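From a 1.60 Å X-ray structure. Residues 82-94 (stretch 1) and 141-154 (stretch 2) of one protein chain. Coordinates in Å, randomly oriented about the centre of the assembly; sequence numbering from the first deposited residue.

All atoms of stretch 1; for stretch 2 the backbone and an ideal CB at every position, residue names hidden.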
# COMPACT_ATOMS: atom_id res chain seq x y z
N THR A 82 -8.94 -5.80 16.08
CA THR A 82 -8.66 -6.00 14.66
C THR A 82 -9.96 -6.10 13.85
O THR A 82 -10.91 -6.76 14.28
CB THR A 82 -7.82 -7.26 14.47
OG1 THR A 82 -6.70 -7.18 15.36
CG2 THR A 82 -7.34 -7.39 13.04
N GLY A 83 -10.00 -5.44 12.70
CA GLY A 83 -11.20 -5.42 11.86
C GLY A 83 -11.64 -6.80 11.41
O GLY A 83 -10.84 -7.59 10.90
N ALA A 84 -12.93 -7.08 11.59
CA ALA A 84 -13.52 -8.34 11.11
C ALA A 84 -14.05 -8.21 9.69
O ALA A 84 -14.41 -9.20 9.05
CB ALA A 84 -14.62 -8.81 12.07
N GLY A 85 -14.07 -6.98 9.18
CA GLY A 85 -14.55 -6.69 7.84
C GLY A 85 -13.63 -5.71 7.13
O GLY A 85 -12.41 -5.92 7.06
N GLU A 86 -14.22 -4.62 6.64
CA GLU A 86 -13.50 -3.70 5.78
C GLU A 86 -12.49 -2.80 6.51
O GLU A 86 -11.78 -2.03 5.85
CB GLU A 86 -14.47 -2.87 4.93
CG GLU A 86 -15.26 -3.73 3.94
CD GLU A 86 -16.13 -2.94 2.97
OE1 GLU A 86 -16.07 -1.68 2.97
OE2 GLU A 86 -16.88 -3.59 2.19
N ASN A 87 -12.44 -2.89 7.84
CA ASN A 87 -11.43 -2.13 8.62
C ASN A 87 -10.08 -2.84 8.79
O ASN A 87 -9.15 -2.26 9.34
CB ASN A 87 -11.95 -1.73 10.01
CG ASN A 87 -13.05 -0.69 9.94
OD1 ASN A 87 -13.03 0.19 9.07
ND2 ASN A 87 -13.99 -0.77 10.87
N PHE A 88 -10.01 -4.10 8.35
CA PHE A 88 -8.73 -4.81 8.28
C PHE A 88 -7.78 -4.05 7.35
O PHE A 88 -8.21 -3.52 6.32
CB PHE A 88 -8.94 -6.21 7.74
CG PHE A 88 -7.75 -7.10 7.91
CD1 PHE A 88 -7.54 -7.73 9.13
CD2 PHE A 88 -6.87 -7.32 6.86
CE1 PHE A 88 -6.45 -8.56 9.31
CE2 PHE A 88 -5.76 -8.16 7.04
CZ PHE A 88 -5.56 -8.76 8.27
N HIS A 89 -6.50 -3.98 7.71
CA HIS A 89 -5.54 -3.24 6.91
C HIS A 89 -4.21 -3.97 6.77
O HIS A 89 -3.77 -4.64 7.70
CB HIS A 89 -5.32 -1.86 7.52
CG HIS A 89 -4.58 -0.92 6.62
ND1 HIS A 89 -5.16 -0.37 5.49
CD2 HIS A 89 -3.32 -0.43 6.67
CE1 HIS A 89 -4.29 0.42 4.89
NE2 HIS A 89 -3.16 0.41 5.59
N CYS A 90 -3.59 -3.86 5.59
CA CYS A 90 -2.29 -4.47 5.32
C CYS A 90 -1.24 -3.41 5.05
O CYS A 90 -1.58 -2.32 4.56
CB CYS A 90 -2.35 -5.37 4.08
SG CYS A 90 -3.41 -6.80 4.30
N TRP A 91 0.01 -3.75 5.32
CA TRP A 91 1.16 -2.88 5.04
C TRP A 91 2.33 -3.76 4.60
O TRP A 91 2.19 -4.98 4.48
CB TRP A 91 1.52 -2.07 6.28
CG TRP A 91 1.87 -2.91 7.45
CD1 TRP A 91 3.11 -3.34 7.82
CD2 TRP A 91 0.95 -3.44 8.43
NE1 TRP A 91 3.03 -4.10 8.96
CE2 TRP A 91 1.72 -4.18 9.36
CE3 TRP A 91 -0.43 -3.34 8.61
CZ2 TRP A 91 1.14 -4.83 10.46
CZ3 TRP A 91 -1.01 -4.00 9.70
CH2 TRP A 91 -0.22 -4.72 10.61
N VAL A 92 3.49 -3.15 4.35
CA VAL A 92 4.68 -3.90 3.97
C VAL A 92 5.78 -3.65 4.99
O VAL A 92 5.92 -2.53 5.48
CB VAL A 92 5.18 -3.48 2.57
CG1 VAL A 92 6.45 -4.24 2.20
CG2 VAL A 92 4.11 -3.77 1.55
N GLU A 93 6.51 -4.71 5.34
CA GLU A 93 7.71 -4.60 6.15
C GLU A 93 8.87 -5.06 5.28
O GLU A 93 8.87 -6.18 4.79
CB GLU A 93 7.57 -5.45 7.41
CG GLU A 93 6.42 -4.92 8.26
CD GLU A 93 6.33 -5.55 9.63
OE1 GLU A 93 7.20 -6.40 9.97
OE2 GLU A 93 5.38 -5.18 10.36
N ALA A 94 9.83 -4.17 5.06
CA ALA A 94 10.93 -4.50 4.14
C ALA A 94 12.22 -3.89 4.62
O ALA A 94 12.32 -2.68 4.74
CB ALA A 94 10.62 -3.99 2.74
N UNK A 141 1.06 2.86 14.56
CA UNK A 141 1.07 1.66 15.38
C UNK A 141 0.47 0.52 14.58
O UNK A 141 -0.60 0.67 13.97
CB UNK A 141 0.31 1.87 16.69
N UNK A 142 1.15 -0.62 14.60
CA UNK A 142 0.70 -1.84 13.94
C UNK A 142 0.62 -3.00 14.91
O UNK A 142 1.52 -3.19 15.76
CB UNK A 142 1.63 -2.19 12.78
N UNK A 143 -0.45 -3.79 14.79
CA UNK A 143 -0.48 -5.12 15.40
C UNK A 143 -0.77 -6.14 14.33
O UNK A 143 -1.91 -6.22 13.84
CB UNK A 143 -1.52 -5.20 16.52
N UNK A 144 0.26 -6.90 13.98
CA UNK A 144 0.11 -8.00 13.04
C UNK A 144 -0.84 -9.06 13.61
O UNK A 144 -0.71 -9.45 14.77
CB UNK A 144 1.47 -8.62 12.72
N UNK A 145 -1.76 -9.51 12.76
CA UNK A 145 -2.67 -10.61 13.08
C UNK A 145 -2.48 -11.70 12.03
O UNK A 145 -3.24 -11.79 11.06
CB UNK A 145 -4.12 -10.14 13.13
N UNK A 146 -1.42 -12.52 12.21
CA UNK A 146 -1.05 -13.44 11.13
C UNK A 146 -2.14 -14.44 10.75
O UNK A 146 -2.28 -14.81 9.58
CB UNK A 146 0.21 -14.21 11.53
N UNK A 147 -2.93 -14.87 11.73
CA UNK A 147 -4.00 -15.83 11.42
C UNK A 147 -5.07 -15.19 10.54
O UNK A 147 -5.51 -15.77 9.53
CB UNK A 147 -4.63 -16.36 12.71
N UNK A 148 -5.48 -13.97 10.90
CA UNK A 148 -6.44 -13.21 10.11
C UNK A 148 -5.90 -12.91 8.71
O UNK A 148 -6.63 -13.03 7.72
CB UNK A 148 -6.80 -11.91 10.83
N UNK A 149 -4.63 -12.52 8.64
CA UNK A 149 -4.00 -12.22 7.35
C UNK A 149 -4.02 -13.44 6.45
O UNK A 149 -4.44 -13.36 5.28
CB UNK A 149 -2.56 -11.74 7.55
N UNK A 150 -3.63 -14.59 7.00
CA UNK A 150 -3.61 -15.82 6.22
C UNK A 150 -5.01 -16.13 5.67
O UNK A 150 -5.17 -16.44 4.48
CB UNK A 150 -3.10 -16.98 7.07
N UNK A 151 -6.02 -16.03 6.53
CA UNK A 151 -7.38 -16.31 6.09
C UNK A 151 -7.87 -15.33 5.02
O UNK A 151 -8.56 -15.72 4.09
CB UNK A 151 -8.33 -16.28 7.29
N UNK A 152 -7.52 -14.04 5.17
CA UNK A 152 -7.95 -13.04 4.20
C UNK A 152 -7.43 -13.35 2.80
O UNK A 152 -8.12 -13.10 1.81
CB UNK A 152 -7.48 -11.65 4.63
N UNK A 153 -6.22 -13.89 2.74
CA UNK A 153 -5.55 -14.20 1.47
C UNK A 153 -5.78 -15.63 0.97
O UNK A 153 -5.26 -16.02 -0.09
CB UNK A 153 -4.05 -13.96 1.62
N UNK A 154 -6.57 -16.39 1.72
CA UNK A 154 -6.67 -17.85 1.49
C UNK A 154 -7.05 -18.25 0.07
O UNK A 154 -6.58 -19.28 -0.42
CB UNK A 154 -7.70 -18.45 2.45

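Position 141 has extended angles (-139/133), and its ideal CB finds nothing of stretch 1 within 5.5 Å, so stretch 1 sets no preference; a beta-tolerant residue would do. It is Phe141, which makes no contact here.

At 142 the CB points toward stretch 1, and the ideal CB lies 3.5 Å from Trp91 CZ2. A broad indole face with a carboxylate beyond it, at Glu93, suits a flat ring or a long aliphatic chain. The residue is Tyr142, chi1 m. Its ring stacks face-to-face on the five-membered ring of Trp91, centroids 3.7 Å apart and planes at 12°, while its CB packs off-centre over the six-membered ring, 4.0 Å from the centroid. Trp91 NE1 donates to Glu93 OE2 (2.9 Å, 175°), a bond that leaves the indole face free for the stack.

At 143 the CB points away and meets nothing within 5.5 Å; only a long side chain could return to stretch 1, where the Thr82 hydroxyl offers a polar target. The residue is Arg143, whose end does come nearer: NH2 donates to Thr82 OG1 (3.1 Å, 154°). Its backbone O lies 3.9 Å from Trp91 CH2, at the ring edge.

Position 144 points sideways, its ideal CB 4.4 Å from Trp91 CZ2. Small residues, polar or not, would fit. Ser144 sits there, with its backbone N at the indole edge.

At 145 the CB points toward stretch 1, 4.2 Å from Thr82 CG2 and 4.7 Å from Phe88 CE1. Just before a helix, and near the Thr82 hydroxyl, an acceptor of moderate length is attractive. It is Glu145, at the N-cap position. Chi1 and chi2 both m bring OE2 to 2.9 Å from Thr82 OG1, which donates to it; OE2 also forms a salt bridge with Arg143 NE (2.9 Å), so the hydroxyl and the guanidinium share one carboxylate oxygen.

Positions 146 and 147 open the helix clear of stretch 1. Proline is well tolerated in a first turn, and polar residues suit open space: Pro146 and Glu147.

At 148 the CB points toward stretch 1, already 3.7 Å from Phe88 CE1, so a small apolar residue suffices. Ala148 makes exactly that contact.

Position 149 points sideways, 4.3 Å from Phe88 CZ; small or beta-branched residues would suit. Thr149 places OG1 at the ring edge, 3.4 Å from Phe88 CZ.

Positions 150 and 151 reach nothing of stretch 1; they are Ala150 and Arg151.

At 152 the CB points toward stretch 1, 4.6 Å from Phe88 CE2, with backbone carbonyls of the 83-85 loop farther out. A long donor with an aliphatic stem, arginine or lysine, answers both. Arg152 lays CG over the Phe88 face, 4.2 Å from the centroid, and NH2 donates to Gly85 O (2.7 Å), with a weak second bond from NH1 to Gly85 O (3.0 Å).

Position 153 points sideways, and only a large side chain could reach Cys90. Phe153 does, CE2 4.0 Å from Cys90 SG. Position 154, out of reach, is Ala154.

Stretch 2, residues 141-154: FYRSEPEATARRFA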
# COMPACT_ATOMS: atom_id res chain seq x y z
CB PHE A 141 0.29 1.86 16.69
CG PHE A 141 0.18 0.60 17.49
CD1 PHE A 141 1.27 0.11 18.20
CD2 PHE A 141 -1.02 -0.12 17.50
CE1 PHE A 141 1.17 -1.10 18.92
CE2 PHE A 141 -1.14 -1.32 18.21
CZ PHE A 141 -0.04 -1.81 18.91
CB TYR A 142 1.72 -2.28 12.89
CG TYR A 142 1.93 -1.40 11.70
CD1 TYR A 142 0.92 -0.57 11.19
CD2 TYR A 142 3.17 -1.41 11.05
CE1 TYR A 142 1.14 0.22 10.04
CE2 TYR A 142 3.40 -0.62 9.92
CZ TYR A 142 2.39 0.19 9.43
OH TYR A 142 2.62 0.93 8.29
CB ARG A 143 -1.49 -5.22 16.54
CG ARG A 143 -1.43 -6.59 17.21
CD ARG A 143 -2.36 -6.71 18.38
NE ARG A 143 -3.76 -6.64 17.97
CZ ARG A 143 -4.61 -5.70 18.39
NH1 ARG A 143 -4.20 -4.76 19.24
NH2 ARG A 143 -5.87 -5.70 17.98
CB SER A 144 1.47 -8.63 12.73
OG SER A 144 1.30 -9.68 11.78
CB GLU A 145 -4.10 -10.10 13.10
CG GLU A 145 -4.33 -9.09 14.21
CD GLU A 145 -4.55 -9.73 15.57
OE1 GLU A 145 -4.48 -10.99 15.69
OE2 GLU A 145 -4.80 -8.98 16.54
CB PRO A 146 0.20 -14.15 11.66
CG PRO A 146 0.19 -13.95 13.13
CD PRO A 146 -0.50 -12.62 13.35
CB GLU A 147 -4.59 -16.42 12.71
CG GLU A 147 -3.57 -17.11 13.62
CD GLU A 147 -2.67 -16.15 14.44
OE1 GLU A 147 -3.03 -14.97 14.66
OE2 GLU A 147 -1.58 -16.60 14.86
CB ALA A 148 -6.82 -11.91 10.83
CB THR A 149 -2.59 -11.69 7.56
OG1 THR A 149 -2.67 -10.50 8.36
CG2 THR A 149 -1.91 -11.36 6.23
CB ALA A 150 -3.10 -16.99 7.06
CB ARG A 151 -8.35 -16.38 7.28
CG ARG A 151 -8.07 -17.59 8.19
CD ARG A 151 -9.09 -17.70 9.33
NE ARG A 151 -8.95 -18.94 10.11
CZ ARG A 151 -8.55 -19.00 11.38
NH1 ARG A 151 -8.24 -17.89 12.06
NH2 ARG A 151 -8.47 -20.18 12.01
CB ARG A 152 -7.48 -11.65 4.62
CG ARG A 152 -8.20 -11.12 5.84
CD ARG A 152 -9.16 -10.05 5.44
NE ARG A 152 -9.95 -9.64 6.59
CZ ARG A 152 -10.89 -8.72 6.54
NH1 ARG A 152 -11.15 -8.09 5.40
NH2 ARG A 152 -11.57 -8.42 7.65
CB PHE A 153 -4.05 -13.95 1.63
CG PHE A 153 -3.67 -12.50 1.58
CD1 PHE A 153 -3.61 -11.83 0.37
CD2 PHE A 153 -3.36 -11.79 2.74
CE1 PHE A 153 -3.25 -10.49 0.32
CE2 PHE A 153 -3.00 -10.44 2.70
CZ PHE A 153 -2.94 -9.80 1.48
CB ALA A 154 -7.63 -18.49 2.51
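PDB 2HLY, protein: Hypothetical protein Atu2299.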